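Local coordinates for hemolysin-related protein (Vibrio cholerae serotype O1, PDB 6MLT) that is a secreted, metal-binding protein of the biofilm matrix that probably promotes adhesion, with a lectin-like domain consistent with carbohydrate binding, at residues Tyr300-Asp304 / Val426-Gln430; Ala319-Gly323 / Met336-Gly342; Gln494-Arg498 / Asp545-Val550; Trp521-Val525 / Leu537-Ala541. The contacts are given in a common frame with arbitrary orientation. Residues are numbered along the deposited sequence.

Contact 1: Tyr300-Asp304 / Val426-Gln430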
loop_
_atom_site.group_PDB
_atom_site.type_symbol
_atom_site.label_atom_id
_atom_site.label_comp_id
_atom_site.label_asym_id
_atom_site.label_seq_id
_atom_site.Cartn_x
_atom_site.Cartn_y
_atom_site.Cartn_z
ATOM N N TYR A 300 -40.030 -13.759 -5.777
ATOM C CA TYR A 300 -41.238 -13.497 -5.001
ATOM C C TYR A 300 -41.963 -12.292 -5.587
ATOM O O TYR A 300 -41.416 -11.185 -5.608
ATOM C CB TYR A 300 -40.887 -13.258 -3.531
ATOM C CG TYR A 300 -39.981 -14.323 -2.961
ATOM C CD1 TYR A 300 -40.438 -15.621 -2.764
ATOM C CD2 TYR A 300 -38.661 -14.035 -2.636
ATOM C CE1 TYR A 300 -39.608 -16.602 -2.256
ATOM C CE2 TYR A 300 -37.825 -15.008 -2.124
ATOM C CZ TYR A 300 -38.307 -16.288 -1.936
ATOM O OH TYR A 300 -37.483 -17.260 -1.427
ATOM N N GLY A 301 -43.191 -12.501 -6.064
ATOM C CA GLY A 301 -44.005 -11.413 -6.569
ATOM C C GLY A 301 -44.412 -11.635 -8.018
ATOM O O GLY A 301 -44.624 -12.771 -8.457
ATOM N N TYR A 302 -44.510 -10.531 -8.756
ATOM C CA TYR A 302 -45.175 -10.499 -10.057
ATOM C C TYR A 302 -44.241 -9.857 -11.074
ATOM O O TYR A 302 -43.924 -8.668 -10.968
ATOM C CB TYR A 302 -46.495 -9.735 -9.942
ATOM C CG TYR A 302 -47.343 -10.256 -8.803
ATOM C CD1 TYR A 302 -47.168 -9.787 -7.506
ATOM C CD2 TYR A 302 -48.293 -11.245 -9.021
ATOM C CE1 TYR A 302 -47.926 -10.277 -6.467
ATOM C CE2 TYR A 302 -49.052 -11.745 -7.988
ATOM C CZ TYR A 302 -48.866 -11.260 -6.712
ATOM O OH TYR A 302 -49.626 -11.755 -5.682
ATOM N N THR A 303 -43.803 -10.644 -12.058
ATOM C CA THR A 303 -42.788 -10.221 -13.015
ATOM C C THR A 303 -43.371 -9.741 -14.338
ATOM O O THR A 303 -42.610 -9.272 -15.194
ATOM C CB THR A 303 -41.819 -11.377 -13.303
ATOM O OG1 THR A 303 -42.563 -12.511 -13.766
ATOM C CG2 THR A 303 -41.037 -11.761 -12.049
ATOM N N ASP A 304 -44.678 -9.863 -14.536
ATOM C CA ASP A 304 -45.277 -9.494 -15.813
ATOM C C ASP A 304 -45.006 -8.028 -16.132
ATOM O O ASP A 304 -45.164 -7.152 -15.275
ATOM C CB ASP A 304 -46.782 -9.758 -15.792
ATOM C CG ASP A 304 -47.126 -11.225 -15.971
ATOM O OD1 ASP A 304 -46.206 -12.040 -16.190
ATOM O OD2 ASP A 304 -48.324 -11.560 -15.892
ATOM N N VAL A 426 -42.098 -1.760 -6.373
ATOM C CA VAL A 426 -41.420 -3.033 -6.576
ATOM C C VAL A 426 -42.474 -4.127 -6.692
ATOM O O VAL A 426 -43.250 -4.360 -5.756
ATOM C CB VAL A 426 -40.437 -3.325 -5.436
ATOM C CG1 VAL A 426 -39.861 -4.718 -5.570
ATOM C CG2 VAL A 426 -39.324 -2.286 -5.435
ATOM N N ASN A 427 -42.494 -4.816 -7.836
ATOM C CA ASN A 427 -43.495 -5.841 -8.079
ATOM C C ASN A 427 -42.989 -7.255 -7.821
ATOM O O ASN A 427 -43.807 -8.144 -7.542
ATOM C CB ASN A 427 -44.017 -5.729 -9.512
ATOM C CG ASN A 427 -44.669 -4.377 -9.781
ATOM O OD1 ASN A 427 -44.082 -3.503 -10.423
ATOM N ND2 ASN A 427 -45.879 -4.194 -9.267
ATOM N N ALA A 428 -41.681 -7.485 -7.898
ATOM C CA ALA A 428 -41.108 -8.768 -7.515
ATOM C C ALA A 428 -39.683 -8.549 -7.036
ATOM O O ALA A 428 -39.015 -7.586 -7.426
ATOM C CB ALA A 428 -41.126 -9.775 -8.669
ATOM N N VAL A 429 -39.208 -9.480 -6.203
ATOM C CA VAL A 429 -37.847 -9.433 -5.687
ATOM C C VAL A 429 -37.257 -10.833 -5.637
ATOM O O VAL A 429 -37.966 -11.840 -5.569
ATOM C CB VAL A 429 -37.762 -8.794 -4.281
ATOM C CG1 VAL A 429 -38.167 -7.346 -4.329
ATOM C CG2 VAL A 429 -38.630 -9.567 -3.293
ATOM N N GLN A 430 -35.930 -10.872 -5.647
ATOM C CA GLN A 430 -35.164 -12.101 -5.542
ATOM C C GLN A 430 -33.848 -11.751 -4.869
ATOM O O GLN A 430 -33.242 -10.728 -5.194
ATOM C CB GLN A 430 -34.934 -12.732 -6.919
ATOM C CG GLN A 430 -34.046 -13.962 -6.926
ATOM C CD GLN A 430 -33.900 -14.543 -8.320
ATOM O OE1 GLN A 430 -33.698 -13.811 -9.291
ATOM N NE2 GLN A 430 -34.028 -15.860 -8.431
#
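Tyr-300 has the largest area covered here, and its backbone does the joining: Tyr-300 N donates to Val-429 O (2.8 Å) and Tyr-300 O accepts from Val-429 N (2.9 Å), a closed antiparallel hydrogen-bonded pair. The Tyr-300 and Val-429 side chains lie on the same face, CB to CG2 4.3 Å, where both also touch Val-357; bulky, largely apolar side chains suit this interior between sheets. Ala-428 comes next. Ala-428 CA is 3.1 Å from Tyr-300 O in a CA-H...O contact, and the small Ala-428 CB, 3.5 Å from Tyr-302 N and 3.9 Å from Thr-303 CG2, fits beneath the departing chain. The paired strands, 295-301 and 428-435, belong to one four-stranded sheet of the beta-prism lectin domain, and Asn-427 and Ala-428 together face Trp-413 on the next strand as a classic beta bulge. Opposite Ala-428, Gly-301 must lack a side chain: a CB would collide with Asn-427 O and Ala-428 CA, and its positive phi independently calls for glycine. Asn-427, the other bulge residue, adds a third backbone bond, Asn-427 O accepting from Tyr-302 N (2.8 Å), while its side-chain amide is held by Lys-415 N (at OD1) and Tyr-368 O (at ND2).

Contact 2: Ala319-Gly323 / Met336-Gly342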
loop_
_atom_site.group_PDB
_atom_site.type_symbol
_atom_site.label_atom_id
_atom_site.label_comp_id
_atom_site.label_asym_id
_atom_site.label_seq_id
_atom_site.Cartn_x
_atom_site.Cartn_y
_atom_site.Cartn_z
ATOM N N ALA A 319 -30.310 0.654 -0.242
ATOM C CA ALA A 319 -31.262 1.727 0.001
ATOM C C ALA A 319 -32.651 1.275 -0.432
ATOM O O ALA A 319 -32.805 0.610 -1.461
ATOM C CB ALA A 319 -30.864 2.986 -0.763
ATOM N N ILE A 320 -33.660 1.639 0.353
ATOM C CA ILE A 320 -35.041 1.252 0.079
ATOM C C ILE A 320 -35.946 2.441 0.349
ATOM O O ILE A 320 -35.873 3.052 1.420
ATOM C CB ILE A 320 -35.484 0.058 0.940
ATOM C CG1 ILE A 320 -34.558 -1.140 0.705
ATOM C CG2 ILE A 320 -36.945 -0.302 0.631
ATOM C CD1 ILE A 320 -34.882 -2.349 1.593
ATOM N N ARG A 321 -36.811 2.760 -0.609
ATOM C CA ARG A 321 -37.877 3.724 -0.383
ATOM C C ARG A 321 -39.189 2.969 -0.261
ATOM O O ARG A 321 -39.498 2.104 -1.090
ATOM C CB ARG A 321 -37.946 4.782 -1.490
ATOM C CG ARG A 321 -37.093 6.024 -1.191
ATOM C CD ARG A 321 -37.382 7.190 -2.144
ATOM N NE ARG A 321 -36.700 7.057 -3.432
ATOM C CZ ARG A 321 -37.244 6.573 -4.545
ATOM N NH1 ARG A 321 -38.498 6.155 -4.560
ATOM N NH2 ARG A 321 -36.521 6.502 -5.661
ATOM N N SER A 322 -39.943 3.274 0.790
ATOM C CA SER A 322 -41.158 2.529 1.067
ATOM C C SER A 322 -42.093 3.396 1.890
ATOM O O SER A 322 -41.655 4.271 2.636
ATOM C CB SER A 322 -40.847 1.229 1.813
ATOM O OG SER A 322 -40.303 1.501 3.095
ATOM N N GLY A 323 -43.389 3.146 1.722
ATOM C CA GLY A 323 -44.408 3.741 2.560
ATOM C C GLY A 323 -45.389 2.670 2.980
ATOM O O GLY A 323 -45.063 1.817 3.813
ATOM N N MET A 336 -31.982 4.012 -7.898
ATOM C CA MET A 336 -33.003 3.157 -7.314
ATOM C C MET A 336 -33.969 2.658 -8.378
ATOM O O MET A 336 -34.403 3.416 -9.250
ATOM C CB MET A 336 -33.760 3.900 -6.214
ATOM C CG MET A 336 -32.858 4.275 -5.053
ATOM S SD MET A 336 -33.787 4.842 -3.645
ATOM C CE MET A 336 -34.338 3.283 -2.944
ATOM N N ILE A 337 -34.312 1.379 -8.281
ATOM C CA ILE A 337 -35.241 0.726 -9.194
ATOM C C ILE A 337 -36.617 0.748 -8.551
ATOM O O ILE A 337 -36.813 0.165 -7.481
ATOM C CB ILE A 337 -34.803 -0.716 -9.489
ATOM C CG1 ILE A 337 -33.323 -0.749 -9.888
ATOM C CG2 ILE A 337 -35.682 -1.336 -10.555
ATOM C CD1 ILE A 337 -32.951 0.213 -10.997
ATOM N N GLY A 338 -37.569 1.399 -9.205
ATOM C CA GLY A 338 -38.925 1.460 -8.720
ATOM C C GLY A 338 -39.499 2.849 -8.894
ATOM O O GLY A 338 -38.948 3.693 -9.602
ATOM N N GLY A 339 -40.625 3.077 -8.233
ATOM C CA GLY A 339 -41.319 4.342 -8.308
ATOM C C GLY A 339 -40.587 5.438 -7.552
ATOM O O GLY A 339 -39.503 5.255 -6.993
ATOM N N SER A 340 -41.211 6.613 -7.542
ATOM C CA SER A 340 -40.591 7.811 -6.996
ATOM C C SER A 340 -41.004 8.111 -5.556
ATOM O O SER A 340 -40.448 9.040 -4.958
ATOM C CB SER A 340 -40.935 9.019 -7.875
ATOM O OG SER A 340 -42.338 9.146 -8.021
ATOM N N GLY A 341 -41.948 7.360 -4.989
ATOM C CA GLY A 341 -42.495 7.662 -3.681
ATOM C C GLY A 341 -41.803 6.897 -2.563
ATOM O O GLY A 341 -40.818 6.186 -2.768
ATOM N N GLY A 342 -42.353 7.046 -1.356
ATOM C CA GLY A 342 -41.830 6.397 -0.171
ATOM C C GLY A 342 -40.743 7.209 0.516
ATOM O O GLY A 342 -40.105 8.084 -0.070
HETATM O O HOH W 1 -36.909 5.483 -8.328
#
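Within one four-stranded sheet of the beta-prism, strands 319-322 and 336-338 run in roughly the same direction, 34° apart, with strand 326-330 between them. Met-336 bridges the gap. Its long, flexible side chain lies across the sheet and sets Met-336 CE 3.4 Å from both Ala-319 O and Arg-321 N and 4.1 Å from Ala-319 CB; the small alanine leaves room for that methyl. Ile-337 turns the other way, onto Gln-309 and Val-311 of another sheet. At Gly-338 the positive phi suits glycine, and its O takes a hydrogen bond from Lys-421. The chain then arches around the guanidinium of Arg-321: Gly-339 O accepts from Arg-321 NH1 (2.8 Å), and water 1, which accepts from Arg-321 NH2 (2.9 Å), lies 2.9 Å from the same Gly-339 O. After Ser-340, Gly-341 O takes a second bond from Arg-321 NH1 (2.9 Å), so a multivalent donor gathers carbonyls that the loop turns inward. Gly-342 leads into strand 343-348, which pairs directly with 317-322. A CB there would strike Ser-322 N; the bare Gly-342 CA instead rests 3.5 Å from Ser-322 O.

Contact 3: Gln494-Arg498 / Asp545-Val550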
loop_
_atom_site.group_PDB
_atom_site.type_symbol
_atom_site.label_atom_id
_atom_site.label_comp_id
_atom_site.label_asym_id
_atom_site.label_seq_id
_atom_site.Cartn_x
_atom_site.Cartn_y
_atom_site.Cartn_z
ATOM N N GLN A 494 17.731 -10.182 0.956
ATOM C CA GLN A 494 19.169 -9.993 0.849
ATOM C C GLN A 494 19.807 -10.479 2.141
ATOM O O GLN A 494 19.258 -10.253 3.226
ATOM C CB GLN A 494 19.500 -8.512 0.618
ATOM C CG GLN A 494 20.978 -8.163 0.695
ATOM C CD GLN A 494 21.739 -8.645 -0.524
ATOM O OE1 GLN A 494 21.306 -8.442 -1.656
ATOM N NE2 GLN A 494 22.865 -9.304 -0.300
ATOM N N ASP A 495 20.951 -11.161 2.036
ATOM C CA ASP A 495 21.745 -11.422 3.234
ATOM C C ASP A 495 23.189 -10.990 2.999
ATOM O O ASP A 495 23.425 -10.029 2.264
ATOM C CB ASP A 495 21.619 -12.888 3.687
ATOM C CG ASP A 495 22.264 -13.904 2.743
ATOM O OD1 ASP A 495 22.873 -13.547 1.714
ATOM O OD2 ASP A 495 22.157 -15.106 3.077
ATOM N N ARG A 496 24.161 -11.642 3.644
ATOM C CA ARG A 496 25.541 -11.178 3.514
ATOM C C ARG A 496 26.095 -11.426 2.116
ATOM O O ARG A 496 26.936 -10.653 1.642
ATOM C CB ARG A 496 26.438 -11.855 4.554
ATOM C CG ARG A 496 26.095 -11.534 6.023
ATOM C CD ARG A 496 26.087 -10.040 6.334
ATOM N NE ARG A 496 27.361 -9.382 6.043
ATOM C CZ ARG A 496 28.437 -9.442 6.819
ATOM N NH1 ARG A 496 28.419 -10.146 7.941
ATOM N NH2 ARG A 496 29.544 -8.802 6.463
ATOM N N LEU A 497 25.631 -12.476 1.432
ATOM C CA LEU A 497 26.261 -12.927 0.196
ATOM C C LEU A 497 25.314 -13.116 -0.978
ATOM O O LEU A 497 25.797 -13.281 -2.104
ATOM C CB LEU A 497 26.990 -14.258 0.431
ATOM C CG LEU A 497 28.138 -14.230 1.435
ATOM C CD1 LEU A 497 28.604 -15.638 1.764
ATOM C CD2 LEU A 497 29.294 -13.395 0.891
ATOM N N ARG A 498 24.000 -13.109 -0.766
ATOM C CA ARG A 498 23.052 -13.486 -1.802
ATOM C C ARG A 498 21.819 -12.604 -1.736
ATOM O O ARG A 498 21.338 -12.276 -0.650
ATOM C CB ARG A 498 22.592 -14.952 -1.661
ATOM C CG ARG A 498 23.648 -15.926 -1.190
ATOM C CD ARG A 498 23.008 -17.189 -0.645
ATOM N NE ARG A 498 22.454 -16.989 0.695
ATOM C CZ ARG A 498 21.769 -17.910 1.365
ATOM N NH1 ARG A 498 21.543 -19.099 0.819
ATOM N NH2 ARG A 498 21.306 -17.646 2.581
ATOM N N ASP A 545 33.765 -5.688 3.700
ATOM C CA ASP A 545 33.855 -6.601 4.836
ATOM C C ASP A 545 34.250 -7.999 4.370
ATOM O O ASP A 545 33.706 -8.516 3.389
ATOM C CB ASP A 545 32.522 -6.656 5.588
ATOM C CG ASP A 545 32.610 -7.423 6.901
ATOM O OD1 ASP A 545 32.814 -8.653 6.871
ATOM O OD2 ASP A 545 32.477 -6.788 7.969
ATOM N N ARG A 546 35.184 -8.614 5.100
ATOM C CA ARG A 546 35.713 -9.915 4.699
ATOM C C ARG A 546 34.631 -10.983 4.638
ATOM O O ARG A 546 34.749 -11.936 3.860
ATOM C CB ARG A 546 36.819 -10.351 5.664
ATOM N N GLU A 547 33.580 -10.856 5.444
ATOM C CA GLU A 547 32.488 -11.821 5.446
ATOM C C GLU A 547 31.425 -11.529 4.394
ATOM O O GLU A 547 30.412 -12.238 4.344
ATOM C CB GLU A 547 31.838 -11.877 6.832
ATOM C CG GLU A 547 32.766 -12.409 7.921
ATOM C CD GLU A 547 32.059 -12.603 9.248
ATOM O OE1 GLU A 547 31.110 -11.845 9.536
ATOM O OE2 GLU A 547 32.451 -13.520 10.002
ATOM N N SER A 548 31.618 -10.507 3.555
ATOM C CA SER A 548 30.647 -10.196 2.507
ATOM C C SER A 548 31.409 -9.535 1.356
ATOM O O SER A 548 31.235 -8.362 1.025
ATOM C CB SER A 548 29.510 -9.312 3.028
ATOM O OG SER A 548 29.995 -8.191 3.745
ATOM N N GLN A 549 32.263 -10.322 0.704
ATOM C CA GLN A 549 33.221 -9.812 -0.275
ATOM C C GLN A 549 32.970 -10.491 -1.619
ATOM O O GLN A 549 33.691 -11.409 -2.011
ATOM C CB GLN A 549 34.649 -10.052 0.239
ATOM C CG GLN A 549 35.679 -9.087 -0.305
ATOM C CD GLN A 549 36.829 -8.878 0.657
ATOM O OE1 GLN A 549 37.615 -9.790 0.900
ATOM N NE2 GLN A 549 36.924 -7.676 1.226
ATOM N N VAL A 550 31.936 -10.033 -2.326
ATOM C CA VAL A 550 31.604 -10.575 -3.640
ATOM C C VAL A 550 31.708 -9.475 -4.687
ATOM O O VAL A 550 32.411 -9.625 -5.694
ATOM C CB VAL A 550 30.196 -11.192 -3.658
ATOM C CG1 VAL A 550 29.820 -11.641 -5.081
ATOM C CG2 VAL A 550 30.115 -12.361 -2.690
#
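Arg-496, at the tip of a beta hairpin, supplies most of the polar chemistry, and each guanidinium nitrogen has a partner. NE donates to Ser-517 O. Arg-496 NH2 donates to Ser-548 OG (2.8 Å) and forms a salt bridge with Asp-545 OD1 at 3.3 Å, while a longer salt bridge joins Arg-496 NH1 to Glu-547 OE1 (3.6 Å). Arginine suits the place because one planar group can serve several acceptors along its edge while its face lies against the Glu-547 backbone. The acceptor loop is already ordered: Asp-545 OD1 also takes Glu-547 N (2.7 Å) in an Asx turn, and Ser-548 N donates to Asp-545 O (2.9 Å), closing a type I beta turn. The hairpin is fixed likewise, for Asp-495 OD1 accepts from Leu-497 N (3.0 Å) and Arg-498 N (2.8 Å), and Asp-495 OD2 forms a salt bridge with Arg-498 NH2 (2.7 Å). Beside this network Leu-497 CD2 packs on Val-550 CG2 at 3.8 Å. The contact thus ties the turn between strands 490-494 and 498-502 of one beta-propeller blade to the loop between strands 536-541 and 553-559 of the next, with Ser-516 and Ser-517 lying alongside.

Contact 4: Trp521-Val525 / Leu537-Ala541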
loop_
_atom_site.group_PDB
_atom_site.type_symbol
_atom_site.label_atom_id
_atom_site.label_comp_id
_atom_site.label_asym_id
_atom_site.label_seq_id
_atom_site.Cartn_x
_atom_site.Cartn_y
_atom_site.Cartn_z
ATOM N N TRP A 521 19.774 -1.612 6.128
ATOM C CA TRP A 521 18.356 -1.877 5.918
ATOM C C TRP A 521 17.957 -1.680 4.457
ATOM O O TRP A 521 16.780 -1.423 4.173
ATOM C CB TRP A 521 17.506 -0.992 6.851
ATOM C CG TRP A 521 17.997 0.413 6.921
ATOM C CD1 TRP A 521 17.605 1.463 6.142
ATOM C CD2 TRP A 521 18.994 0.924 7.814
ATOM N NE1 TRP A 521 18.296 2.598 6.498
ATOM C CE2 TRP A 521 19.160 2.292 7.513
ATOM C CE3 TRP A 521 19.767 0.357 8.831
ATOM C CZ2 TRP A 521 20.067 3.099 8.188
ATOM C CZ3 TRP A 521 20.669 1.167 9.507
ATOM C CH2 TRP A 521 20.807 2.522 9.183
ATOM N N GLU A 522 18.899 -1.810 3.525
ATOM C CA GLU A 522 18.595 -1.681 2.108
ATOM C C GLU A 522 17.752 -2.866 1.639
ATOM O O GLU A 522 17.648 -3.887 2.319
ATOM C CB GLU A 522 19.891 -1.584 1.297
ATOM C CG GLU A 522 20.673 -2.902 1.115
ATOM C CD GLU A 522 21.696 -3.218 2.222
ATOM O OE1 GLU A 522 21.554 -2.742 3.378
ATOM O OE2 GLU A 522 22.645 -3.983 1.917
ATOM N N TYR A 523 17.142 -2.719 0.465
ATOM C CA TYR A 523 16.434 -3.826 -0.159
ATOM C C TYR A 523 16.570 -3.709 -1.670
ATOM O O TYR A 523 16.881 -2.632 -2.191
ATOM C CB TYR A 523 14.950 -3.865 0.250
ATOM C CG TYR A 523 14.206 -2.550 0.111
ATOM C CD1 TYR A 523 13.863 -2.054 -1.137
ATOM C CD2 TYR A 523 13.837 -1.812 1.227
ATOM C CE1 TYR A 523 13.185 -0.842 -1.276
ATOM C CE2 TYR A 523 13.145 -0.596 1.099
ATOM C CZ TYR A 523 12.828 -0.128 -0.161
ATOM O OH TYR A 523 12.142 1.057 -0.316
ATOM N N PRO A 524 16.355 -4.798 -2.402
ATOM C CA PRO A 524 16.318 -4.703 -3.864
ATOM C C PRO A 524 15.010 -4.076 -4.321
ATOM O O PRO A 524 13.993 -4.118 -3.623
ATOM C CB PRO A 524 16.423 -6.163 -4.331
ATOM C CG PRO A 524 16.687 -6.977 -3.088
ATOM C CD PRO A 524 16.162 -6.178 -1.943
ATOM N N VAL A 525 15.047 -3.496 -5.518
ATOM C CA VAL A 525 13.905 -2.786 -6.093
ATOM C C VAL A 525 13.632 -3.326 -7.490
ATOM O O VAL A 525 14.560 -3.487 -8.291
ATOM C CB VAL A 525 14.165 -1.268 -6.150
ATOM C CG1 VAL A 525 13.157 -0.556 -7.068
ATOM C CG2 VAL A 525 14.129 -0.682 -4.737
ATOM N N LEU A 537 15.425 -5.499 -12.199
ATOM C CA LEU A 537 15.688 -5.797 -10.795
ATOM C C LEU A 537 16.992 -5.114 -10.390
ATOM O O LEU A 537 18.062 -5.458 -10.909
ATOM C CB LEU A 537 15.788 -7.302 -10.573
ATOM C CG LEU A 537 16.395 -7.774 -9.247
ATOM C CD1 LEU A 537 15.582 -7.274 -8.063
ATOM C CD2 LEU A 537 16.504 -9.292 -9.222
ATOM N N ILE A 538 16.902 -4.170 -9.454
ATOM C CA ILE A 538 18.013 -3.294 -9.077
ATOM C C ILE A 538 18.442 -3.624 -7.654
ATOM O O ILE A 538 17.605 -3.650 -6.743
ATOM C CB ILE A 538 17.607 -1.813 -9.175
ATOM C CG1 ILE A 538 17.111 -1.480 -10.586
ATOM C CG2 ILE A 538 18.788 -0.900 -8.789
ATOM C CD1 ILE A 538 15.882 -0.606 -10.612
ATOM N N MET A 539 19.746 -3.824 -7.446
ATOM C CA MET A 539 20.262 -4.090 -6.112
ATOM C C MET A 539 21.623 -3.433 -5.933
ATOM O O MET A 539 22.364 -3.210 -6.896
ATOM C CB MET A 539 20.363 -5.599 -5.835
ATOM C CG MET A 539 21.349 -6.342 -6.700
ATOM S SD MET A 539 21.177 -8.136 -6.543
ATOM C CE MET A 539 19.621 -8.393 -7.396
ATOM N N VAL A 540 21.945 -3.124 -4.682
ATOM C CA VAL A 540 23.199 -2.463 -4.341
ATOM C C VAL A 540 24.101 -3.457 -3.625
ATOM O O VAL A 540 23.634 -4.423 -3.014
ATOM C CB VAL A 540 22.944 -1.203 -3.486
ATOM C CG1 VAL A 540 21.985 -0.271 -4.210
ATOM C CG2 VAL A 540 22.393 -1.582 -2.110
ATOM N N ALA A 541 25.408 -3.220 -3.714
ATOM C CA ALA A 541 26.383 -4.167 -3.202
ATOM C C ALA A 541 27.590 -3.432 -2.645
ATOM O O ALA A 541 27.914 -2.311 -3.059
ATOM C CB ALA A 541 26.838 -5.149 -4.286
HETATM O O HOH W 2 22.408 -5.223 -0.575
HETATM O O HOH W 3 19.438 -3.420 -3.052
#
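Two short backbone hydrogen bonds anchor this contact: Val-525 N to Ile-538 O (2.8 Å) and Ile-538 N to Val-525 O (2.7 Å), a single antiparallel hydrogen-bonded pair. It lies where strand 525-527, an edge of its four-stranded sheet in the beta-propeller, begins beside strand 536-541. Just before it, Pro-524 has no N-H to offer, and Pro-524 CA makes a CA-H...O contact with Ile-538 O (3.3 Å). Water takes over as the backbones separate: water 3 accepts from Val-540 N (3.0 Å) and donates weakly to Tyr-523 O (2.8 Å), and water 2 donates to Glu-522 OE2 and Val-540 O, each at 2.8 Å. Glu-522 OE2 also receives a hydrogen bond from Ser-517. Around this polar seam the packing is apolar. Pro-524 CB meets Leu-537 CD1 at 4.0 Å and Met-539 CB at 4.3 Å, all three residues touching Met-499 of the adjacent blade, and Glu-522 CG rests 3.9 Å from Val-540 CG2. Beta-branched Val-525 and Ile-538 share a face, as suits paired strands. Every touching residue is buried, so the waters matter: they serve Val-540 N, Val-540 O and Tyr-523 O where direct pairing stops, and Glu-522 takes water 2's other proton.

Overall arrangement
The four contacts form two pairs in two domains. Contacts 1 and 2 belong to the beta-prism, their centres 14 Å apart, and meet where Val-426 CG2 packs 4.1 Å from Ile-337 O. Contacts 3 and 4 lie in the propeller, centres 13 Å apart; contact 4 falls within the stretch of sequence that contact 3 brackets. About 61 Å separates the centres of contacts 1 and 4, on opposite sides of the chain's centre. Contact 4 alone approaches an annotated metal site: the Ile-538 side chain is about 12 Å from a calcium ion. Glycerol lies about 4 Å from the Asn-427 side chain in contact 1 and citrate about 3 Å from Gly-323 in contact 2, both probably carried over from crystallisation.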